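Local coordinates for uncharacterized protein (Borrelia turicatae, PDB 5VJ4) that is of unknown function but is a putative surface protein of a relapsing fever spirochete, probably a lipoprotein, whose gene is differentially regulated between tick and mammal, at residues I169-L182 with F224-D236. Sequence-based numbering, arbitrary orientation.
Sequences IIEDPTNEGVKTRL and FKEIVKNPRVMDD. With SO4 (sulfate ion), chain H; SO4 (sulfate ion), chain I.
Leu182 lays its CD2 methyl almost over the centre of the Phe224 ring, a CH-pi contact 4.1 Å from CD2 to the ring centroid and 11° off the ring normal, while Ile170 CD1 comes to the ring edge. The other Leu182 methyl, CD1, packs on Val228 CG1, which also receives Ile169 CG2 at 3.6 Å. Further along, Val178 CG1 meets CE of Met234, present as selenomethionine, at 3.6 Å and touches Pro231 CB. Asn175 OD1 rests against Val228 CB in van der Waals contact.

The apolar pairs join the end of helix 145-171 and the start of helix 176-201, which form a helical hairpin with the turn between them, to helix 224-229 and the following chain, through Pro231 to the 3-10 turn 233-235. The short axes of 176-182 and 224-229 run nearer antiparallel than parallel (136°), 11.0 Å apart at their closest. Within the hairpin turn, Asp172 OD1 accepts from Thr174 N in an Asx turn, and Asn175 ND2 donates to Ile169 O (2.9 Å).

The polar part is a salt bridge. Arg181, extended with NE anti to CB (chi3 165°), carries its guanidinium past Met234, whose CB covers one face, to Asp235. NH1 and NH2 both donate to Asp235 OD1, NH2 at 3.2 Å and nearly along the C-O axis, NH1 from above the carboxylate plane. NH2 also bonds O1 of an interface sulfate, probably from the crystallisation liquor, that Arg181 NE of the second subunit shares.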
ATOM      1  N   ILE A 169     -21.068  -3.147  18.752  1.00 77.17           N
ATOM      2  CA  ILE A 169     -20.873  -4.509  18.252  1.00 76.32           C
ATOM      3  C   ILE A 169     -19.461  -5.063  18.602  1.00 61.37           C
ATOM      4  O   ILE A 169     -19.318  -6.209  19.011  1.00 70.05           O
ATOM      5  CB  ILE A 169     -21.232  -4.602  16.747  1.00 65.51           C
ATOM      6  CG1 ILE A 169     -22.763  -4.752  16.543  1.00 56.45           C
ATOM      7  CG2 ILE A 169     -20.490  -5.745  16.076  1.00 66.75           C
ATOM      8  CD1 ILE A 169     -23.585  -3.482  16.687  1.00 75.44           C
ATOM      9  N   ILE A 170     -18.434  -4.234  18.473  1.00 67.47           N
ATOM     10  CA  ILE A 170     -17.064  -4.652  18.809  1.00 82.76           C
ATOM     11  C   ILE A 170     -16.943  -5.048  20.281  1.00 72.28           C
ATOM     12  O   ILE A 170     -16.339  -6.059  20.597  1.00 75.11           O
ATOM     13  CB  ILE A 170     -16.008  -3.550  18.482  1.00101.39           C
ATOM     14  CG1 ILE A 170     -15.714  -3.484  16.988  1.00 81.30           C
ATOM     15  CG2 ILE A 170     -14.695  -3.777  19.226  1.00 98.79           C
ATOM     16  CD1 ILE A 170     -14.655  -2.460  16.621  1.00 94.69           C
ATOM     17  N   GLU A 171     -17.495  -4.235  21.174  1.00 83.57           N
ATOM     18  CA  GLU A 171     -17.279  -4.438  22.604  1.00 93.67           C
ATOM     19  C   GLU A 171     -18.190  -5.445  23.260  1.00 91.72           C
ATOM     20  O   GLU A 171     -17.945  -5.827  24.406  1.00101.89           O
ATOM     21  CB  GLU A 171     -17.325  -3.127  23.354  1.00 79.66           C
ATOM     22  CG  GLU A 171     -15.941  -2.553  23.562  1.00106.24           C
ATOM     23  CD  GLU A 171     -15.938  -1.035  23.586  1.00143.25           C
ATOM     24  OE1 GLU A 171     -17.029  -0.401  23.592  1.00129.40           O
ATOM     25  OE2 GLU A 171     -14.826  -0.467  23.585  1.00121.84           O
ATOM     26  N   ASP A 172     -19.219  -5.890  22.539  1.00 85.98           N
ATOM     27  CA  ASP A 172     -20.049  -6.996  23.015  1.00 89.85           C
ATOM     28  C   ASP A 172     -19.157  -8.182  23.370  1.00 98.71           C
ATOM     29  O   ASP A 172     -18.319  -8.582  22.554  1.00 89.82           O
ATOM     30  CB  ASP A 172     -21.077  -7.425  21.976  1.00 91.38           C
ATOM     31  CG  ASP A 172     -22.060  -8.463  22.512  1.00100.83           C
ATOM     32  OD1 ASP A 172     -21.607  -9.511  23.046  1.00 89.39           O
ATOM     33  OD2 ASP A 172     -23.289  -8.219  22.380  1.00 87.77           O
ATOM     34  N   PRO A 173     -19.325  -8.730  24.596  1.00 96.91           N
ATOM     35  CA  PRO A 173     -18.459  -9.821  25.047  1.00 91.71           C
ATOM     36  C   PRO A 173     -18.515 -11.083  24.180  1.00 83.20           C
ATOM     37  O   PRO A 173     -17.490 -11.763  24.077  1.00 79.78           O
ATOM     38  CB  PRO A 173     -18.938 -10.090  26.477  1.00 96.61           C
ATOM     39  CG  PRO A 173     -20.302  -9.470  26.569  1.00108.78           C
ATOM     40  CD  PRO A 173     -20.232  -8.281  25.672  1.00 95.12           C
ATOM     41  N   THR A 174     -19.666 -11.366  23.550  1.00 69.40           N
ATOM     42  CA  THR A 174     -19.779 -12.460  22.555  1.00 95.88           C
ATOM     43  C   THR A 174     -18.663 -12.394  21.516  1.00101.24           C
ATOM     44  O   THR A 174     -18.093 -13.405  21.114  1.00104.38           O
ATOM     45  CB  THR A 174     -21.108 -12.404  21.771  1.00 90.47           C
ATOM     46  OG1 THR A 174     -22.198 -12.522  22.681  1.00 91.71           O
ATOM     47  CG2 THR A 174     -21.192 -13.528  20.711  1.00 79.02           C
ATOM     48  N   ASN A 175     -18.357 -11.180  21.092  1.00 98.41           N
ATOM     49  CA  ASN A 175     -17.424 -10.981  20.024  1.00 87.38           C
ATOM     50  C   ASN A 175     -15.965 -10.831  20.490  1.00 91.86           C
ATOM     51  O   ASN A 175     -15.122 -10.410  19.695  1.00116.11           O
ATOM     52  CB  ASN A 175     -17.909  -9.812  19.154  1.00 81.17           C
ATOM     53  CG  ASN A 175     -19.358  -9.988  18.680  1.00 79.06           C
ATOM     54  OD1 ASN A 175     -19.716 -11.022  18.115  1.00 96.08           O
ATOM     55  ND2 ASN A 175     -20.186  -8.967  18.892  1.00 71.80           N
ATOM     56  N   GLU A 176     -15.659 -11.200  21.746  1.00 90.39           N
ATOM     57  CA  GLU A 176     -14.261 -11.183  22.263  1.00 96.36           C
ATOM     58  C   GLU A 176     -13.289 -11.784  21.251  1.00 83.47           C
ATOM     59  O   GLU A 176     -12.279 -11.164  20.905  1.00 84.59           O
ATOM     60  CB  GLU A 176     -14.104 -11.885  23.622  1.00 60.10           C
ATOM     61  N   GLY A 177     -13.662 -12.947  20.718  1.00 75.34           N
ATOM     62  CA  GLY A 177     -12.833 -13.722  19.801  1.00 76.90           C
ATOM     63  C   GLY A 177     -12.362 -12.965  18.589  1.00 77.11           C
ATOM     64  O   GLY A 177     -11.303 -13.276  18.032  1.00 86.23           O
ATOM     65  N   VAL A 178     -13.146 -11.971  18.179  1.00 75.11           N
ATOM     66  CA  VAL A 178     -12.825 -11.168  16.987  1.00 77.77           C
ATOM     67  C   VAL A 178     -12.615  -9.677  17.275  1.00 86.87           C
ATOM     68  O   VAL A 178     -12.280  -8.913  16.368  1.00100.19           O
ATOM     69  CB  VAL A 178     -13.882 -11.337  15.858  1.00 75.11           C
ATOM     70  CG1 VAL A 178     -13.874 -12.768  15.307  1.00 66.79           C
ATOM     71  CG2 VAL A 178     -15.281 -10.900  16.312  1.00 60.41           C
ATOM     72  N   LYS A 179     -12.816  -9.270  18.527  1.00 92.06           N
ATOM     73  CA  LYS A 179     -12.716  -7.862  18.950  1.00 90.03           C
ATOM     74  C   LYS A 179     -11.538  -7.123  18.290  1.00 83.70           C
ATOM     75  O   LYS A 179     -11.736  -6.148  17.553  1.00 73.34           O
ATOM     76  CB  LYS A 179     -12.606  -7.782  20.482  1.00 94.97           C
ATOM     77  CG  LYS A 179     -12.724  -6.382  21.063  1.00102.48           C
ATOM     78  CD  LYS A 179     -12.160  -6.308  22.474  1.00109.76           C
ATOM     79  CE  LYS A 179     -12.645  -5.065  23.212  1.00108.48           C
ATOM     80  NZ  LYS A 179     -11.778  -4.811  24.393  1.00 97.50           N
ATOM     81  N   THR A 180     -10.330  -7.638  18.527  1.00 63.70           N
ATOM     82  CA  THR A 180      -9.104  -7.030  18.037  1.00 67.49           C
ATOM     83  C   THR A 180      -9.181  -6.726  16.552  1.00 72.95           C
ATOM     84  O   THR A 180      -8.974  -5.578  16.138  1.00 89.44           O
ATOM     85  CB  THR A 180      -7.862  -7.904  18.354  1.00 63.22           C
ATOM     86  OG1 THR A 180      -7.634  -7.891  19.757  1.00 75.61           O
ATOM     87  CG2 THR A 180      -6.619  -7.351  17.723  1.00 73.86           C
ATOM     88  N   ARG A 181      -9.512  -7.742  15.758  1.00 64.01           N
ATOM     89  CA  ARG A 181      -9.429  -7.616  14.307  1.00 49.01           C
ATOM     90  C   ARG A 181     -10.334  -6.528  13.782  1.00 65.22           C
ATOM     91  O   ARG A 181      -9.988  -5.863  12.785  1.00 60.79           O
ATOM     92  CB  ARG A 181      -9.757  -8.930  13.612  1.00 50.30           C
ATOM     93  CG  ARG A 181      -8.986  -9.115  12.323  1.00 45.63           C
ATOM     94  CD  ARG A 181      -9.135 -10.516  11.835  1.00 51.26           C
ATOM     95  NE  ARG A 181      -8.713 -10.653  10.445  1.00 84.97           N
ATOM     96  CZ  ARG A 181      -9.067 -11.669   9.661  1.00 86.08           C
ATOM     97  NH1 ARG A 181      -9.859 -12.637  10.124  1.00 78.72           N
ATOM     98  NH2 ARG A 181      -8.606 -11.726   8.422  1.00 58.31           N
ATOM     99  N   LEU A 182     -11.481  -6.352  14.445  1.00 51.94           N
ATOM    100  CA  LEU A 182     -12.381  -5.274  14.079  1.00 61.91           C
ATOM    101  C   LEU A 182     -11.816  -3.903  14.435  1.00 62.90           C
ATOM    102  O   LEU A 182     -11.844  -2.990  13.606  1.00 69.32           O
ATOM    103  CB  LEU A 182     -13.764  -5.493  14.667  1.00 63.44           C
ATOM    104  CG  LEU A 182     -14.503  -6.720  14.115  1.00 68.52           C
ATOM    105  CD1 LEU A 182     -15.835  -6.831  14.820  1.00 86.62           C
ATOM    106  CD2 LEU A 182     -14.727  -6.680  12.603  1.00 62.91           C
ATOM    107  N   PHE A 224     -19.996  -4.324  10.246  1.00 57.70           N
ATOM    108  CA  PHE A 224     -19.486  -5.137  11.349  1.00 66.97           C
ATOM    109  C   PHE A 224     -20.559  -6.033  11.940  1.00 61.05           C
ATOM    110  O   PHE A 224     -20.328  -7.229  12.158  1.00 61.70           O
ATOM    111  CB  PHE A 224     -18.868  -4.251  12.431  1.00 51.09           C
ATOM    112  CG  PHE A 224     -17.566  -3.638  12.036  1.00 57.79           C
ATOM    113  CD1 PHE A 224     -17.200  -3.513  10.691  1.00 67.72           C
ATOM    114  CD2 PHE A 224     -16.710  -3.149  13.004  1.00 57.13           C
ATOM    115  CE1 PHE A 224     -16.001  -2.930  10.322  1.00 55.00           C
ATOM    116  CE2 PHE A 224     -15.512  -2.556  12.641  1.00 59.01           C
ATOM    117  CZ  PHE A 224     -15.168  -2.439  11.300  1.00 54.17           C
ATOM    118  N   LYS A 225     -21.718  -5.422  12.182  1.00 61.81           N
ATOM    119  CA  LYS A 225     -22.931  -6.063  12.667  1.00 68.23           C
ATOM    120  C   LYS A 225     -23.143  -7.404  11.945  1.00 86.61           C
ATOM    121  O   LYS A 225     -23.400  -8.423  12.603  1.00 62.59           O
ATOM    122  CB  LYS A 225     -24.094  -5.089  12.438  1.00 77.88           C
ATOM    123  CG  LYS A 225     -25.442  -5.394  13.087  1.00 91.36           C
ATOM    124  CD  LYS A 225     -26.559  -4.486  12.551  1.00109.60           C
ATOM    125  CE  LYS A 225     -26.443  -4.256  11.035  1.00139.10           C
ATOM    126  NZ  LYS A 225     -27.434  -3.297  10.471  1.00120.99           N
ATOM    127  N   GLU A 226     -22.971  -7.412  10.620  1.00 64.75           N
ATOM    128  CA  GLU A 226     -23.090  -8.641   9.853  1.00 58.43           C
ATOM    129  C   GLU A 226     -21.856  -9.500   9.980  1.00 61.53           C
ATOM    130  O   GLU A 226     -21.945 -10.710  10.066  1.00 76.28           O
ATOM    131  CB  GLU A 226     -23.356  -8.336   8.384  1.00 68.23           C
ATOM    132  CG  GLU A 226     -24.689  -7.639   8.162  1.00112.27           C
ATOM    133  CD  GLU A 226     -25.883  -8.590   8.253  1.00145.36           C
ATOM    134  OE1 GLU A 226     -26.695  -8.462   9.202  1.00143.70           O
ATOM    135  OE2 GLU A 226     -26.007  -9.469   7.370  1.00139.18           O
ATOM    136  N   ILE A 227     -20.697  -8.867  10.003  1.00 67.89           N
ATOM    137  CA  ILE A 227     -19.460  -9.610   9.985  1.00 55.99           C
ATOM    138  C   ILE A 227     -19.291 -10.513  11.200  1.00 72.05           C
ATOM    139  O   ILE A 227     -18.811 -11.654  11.081  1.00 61.20           O
ATOM    140  CB  ILE A 227     -18.270  -8.678   9.804  1.00 51.62           C
ATOM    141  CG1 ILE A 227     -18.260  -8.169   8.366  1.00 64.31           C
ATOM    142  CG2 ILE A 227     -16.978  -9.420   9.993  1.00 44.81           C
ATOM    143  CD1 ILE A 227     -17.201  -7.131   8.080  1.00 60.34           C
ATOM    144  N   VAL A 228     -19.711 -10.023  12.362  1.00 74.17           N
ATOM    145  CA  VAL A 228     -19.591 -10.816  13.596  1.00 86.57           C
ATOM    146  C   VAL A 228     -20.360 -12.123  13.572  1.00 90.82           C
ATOM    147  O   VAL A 228     -19.918 -13.098  14.158  1.00 97.93           O
ATOM    148  CB  VAL A 228     -19.964 -10.025  14.862  1.00 79.58           C
ATOM    149  CG1 VAL A 228     -19.041  -8.837  14.987  1.00 91.59           C
ATOM    150  CG2 VAL A 228     -21.428  -9.585  14.881  1.00 84.47           C
ATOM    151  N   LYS A 229     -21.492 -12.128  12.883  1.00 84.32           N
ATOM    152  CA  LYS A 229     -22.321 -13.304  12.762  1.00 63.49           C
ATOM    153  C   LYS A 229     -21.614 -14.434  12.005  1.00 72.09           C
ATOM    154  O   LYS A 229     -21.781 -15.596  12.345  1.00 86.96           O
ATOM    155  CB  LYS A 229     -23.638 -12.920  12.125  1.00 52.42           C
ATOM    156  CG  LYS A 229     -24.251 -11.736  12.863  1.00 66.77           C
ATOM    157  CD  LYS A 229     -25.724 -11.480  12.559  1.00 77.65           C
ATOM    158  CE  LYS A 229     -25.973 -11.007  11.126  1.00106.14           C
ATOM    159  NZ  LYS A 229     -27.335 -10.431  10.973  1.00130.08           N
ATOM    160  N   ASN A 230     -20.788 -14.104  11.021  1.00 75.48           N
ATOM    161  CA  ASN A 230     -20.072 -15.138  10.287  1.00 57.09           C
ATOM    162  C   ASN A 230     -18.612 -14.809  10.051  1.00 59.69           C
ATOM    163  O   ASN A 230     -18.214 -14.589   8.925  1.00 61.52           O
ATOM    164  CB  ASN A 230     -20.749 -15.356   8.948  1.00 83.20           C
ATOM    165  CG  ASN A 230     -22.033 -16.089   9.084  1.00 82.45           C
ATOM    166  OD1 ASN A 230     -23.102 -15.492   9.014  1.00 93.13           O
ATOM    167  ND2 ASN A 230     -21.945 -17.393   9.313  1.00110.16           N
ATOM    168  N   PRO A 231     -17.793 -14.824  11.102  1.00 77.29           N
ATOM    169  CA  PRO A 231     -16.379 -14.408  11.084  1.00 56.61           C
ATOM    170  C   PRO A 231     -15.427 -14.904   9.988  1.00 50.86           C
ATOM    171  O   PRO A 231     -14.361 -14.331   9.821  1.00 66.34           O
ATOM    172  CB  PRO A 231     -15.889 -14.870  12.445  1.00 51.31           C
ATOM    173  CG  PRO A 231     -17.092 -14.697  13.309  1.00 67.12           C
ATOM    174  CD  PRO A 231     -18.232 -15.178  12.468  1.00 64.15           C
ATOM    175  N   ARG A 232     -15.778 -15.938   9.246  1.00 71.50           N
ATOM    176  CA  ARG A 232     -14.900 -16.413   8.165  1.00 68.04           C
ATOM    177  C   ARG A 232     -14.811 -15.391   7.022  1.00 68.09           C
ATOM    178  O   ARG A 232     -13.781 -15.327   6.335  1.00 67.94           O
ATOM    179  CB  ARG A 232     -15.391 -17.762   7.639  1.00 55.97           C
ATOM    180  CG  ARG A 232     -16.884 -17.779   7.378  1.00 71.11           C
ATOM    181  CD  ARG A 232     -17.339 -19.155   7.052  1.00 75.06           C
ATOM    182  NE  ARG A 232     -18.798 -19.240   7.027  1.00 65.84           N
ATOM    183  CZ  ARG A 232     -19.496 -19.332   5.901  1.00 82.87           C
ATOM    184  NH1 ARG A 232     -20.821 -19.439   5.957  1.00 70.72           N
ATOM    185  NH2 ARG A 232     -18.865 -19.331   4.718  1.00 66.29           N
ATOM    186  N   VAL A 233     -15.877 -14.597   6.838  1.00 51.31           N
ATOM    187  CA  VAL A 233     -15.924 -13.600   5.770  1.00 54.37           C
ATOM    188  C   VAL A 233     -14.728 -12.654   5.784  1.00 67.99           C
ATOM    189  O   VAL A 233     -14.221 -12.305   4.711  1.00 54.81           O
ATOM    190  CB  VAL A 233     -17.247 -12.853   5.728  1.00 48.80           C
ATOM    191  CG1 VAL A 233     -18.375 -13.858   5.606  1.00 59.15           C
ATOM    192  CG2 VAL A 233     -17.472 -12.046   6.978  1.00 62.53           C
HETATM  193  N   MSE A 234     -14.234 -12.325   6.983  1.00 65.16           N
HETATM  194  CA  MSE A 234     -13.018 -11.492   7.131  1.00 71.53           C
HETATM  195  C   MSE A 234     -11.806 -11.978   6.367  1.00 59.15           C
HETATM  196  O   MSE A 234     -10.947 -11.171   6.008  1.00 60.42           O
HETATM  197  CB  MSE A 234     -12.603 -11.303   8.582  1.00 62.93           C
HETATM  198  CG  MSE A 234     -13.822 -11.064   9.451  1.00 96.53           C
HETATM  199 SE   MSE A 234     -13.230 -10.464  11.235  1.00 84.63          SE
HETATM  200  CE  MSE A 234     -14.781 -11.165  12.225  1.00123.39           C
ATOM    201  N   ASP A 235     -11.715 -13.274   6.086  1.00 53.82           N
ATOM    202  CA  ASP A 235     -10.569 -13.787   5.338  1.00 58.94           C
ATOM    203  C   ASP A 235     -10.657 -13.473   3.831  1.00 65.09           C
ATOM    204  O   ASP A 235      -9.792 -13.882   3.058  1.00 66.20           O
ATOM    205  CB  ASP A 235     -10.385 -15.293   5.573  1.00102.97           C
ATOM    206  CG  ASP A 235      -9.984 -15.629   7.010  1.00115.97           C
ATOM    207  OD1 ASP A 235      -9.382 -14.765   7.689  1.00 83.30           O
ATOM    208  OD2 ASP A 235     -10.269 -16.772   7.452  1.00100.27           O
ATOM    209  N   ASP A 236     -11.703 -12.760   3.416  1.00 50.25           N
ATOM    210  CA  ASP A 236     -11.805 -12.310   2.051  1.00 57.31           C
ATOM    211  C   ASP A 236     -12.041 -10.815   2.052  1.00 73.09           C
ATOM    212  O   ASP A 236     -12.851 -10.308   2.840  1.00 62.86           O
ATOM    213  CB  ASP A 236     -12.960 -13.025   1.337  1.00 70.33           C
ATOM    214  CG  ASP A 236     -12.827 -13.000  -0.191  1.00 90.56           C
ATOM    215  OD1 ASP A 236     -11.706 -12.832  -0.742  1.00 97.69           O
ATOM    216  OD2 ASP A 236     -13.873 -13.171  -0.841  1.00134.34           O
TER
HETATM  217  S   SO4 H 506     -17.580 -18.794  10.864  0.85114.11           S
HETATM  218  O1  SO4 H 506     -18.949 -19.370  10.676  0.85106.48           O
HETATM  219  O2  SO4 H 506     -17.604 -17.490  10.208  0.85109.90           O
HETATM  220  O3  SO4 H 506     -16.497 -19.642  10.302  0.85 77.63           O
HETATM  221  O4  SO4 H 506     -17.195 -18.597  12.274  0.85 66.04           O
HETATM  222  S   SO4 I 501      -5.349 -10.248   7.464  0.85116.69           S
HETATM  223  O1  SO4 I 501      -6.657 -10.662   6.918  0.85109.49           O
HETATM  224  O2  SO4 I 501      -4.555  -9.862   6.270  0.85 79.15           O
HETATM  225  O3  SO4 I 501      -5.486  -9.094   8.435  0.85 88.70           O
HETATM  226  O4  SO4 I 501      -4.746 -11.464   8.075  0.85 77.11           O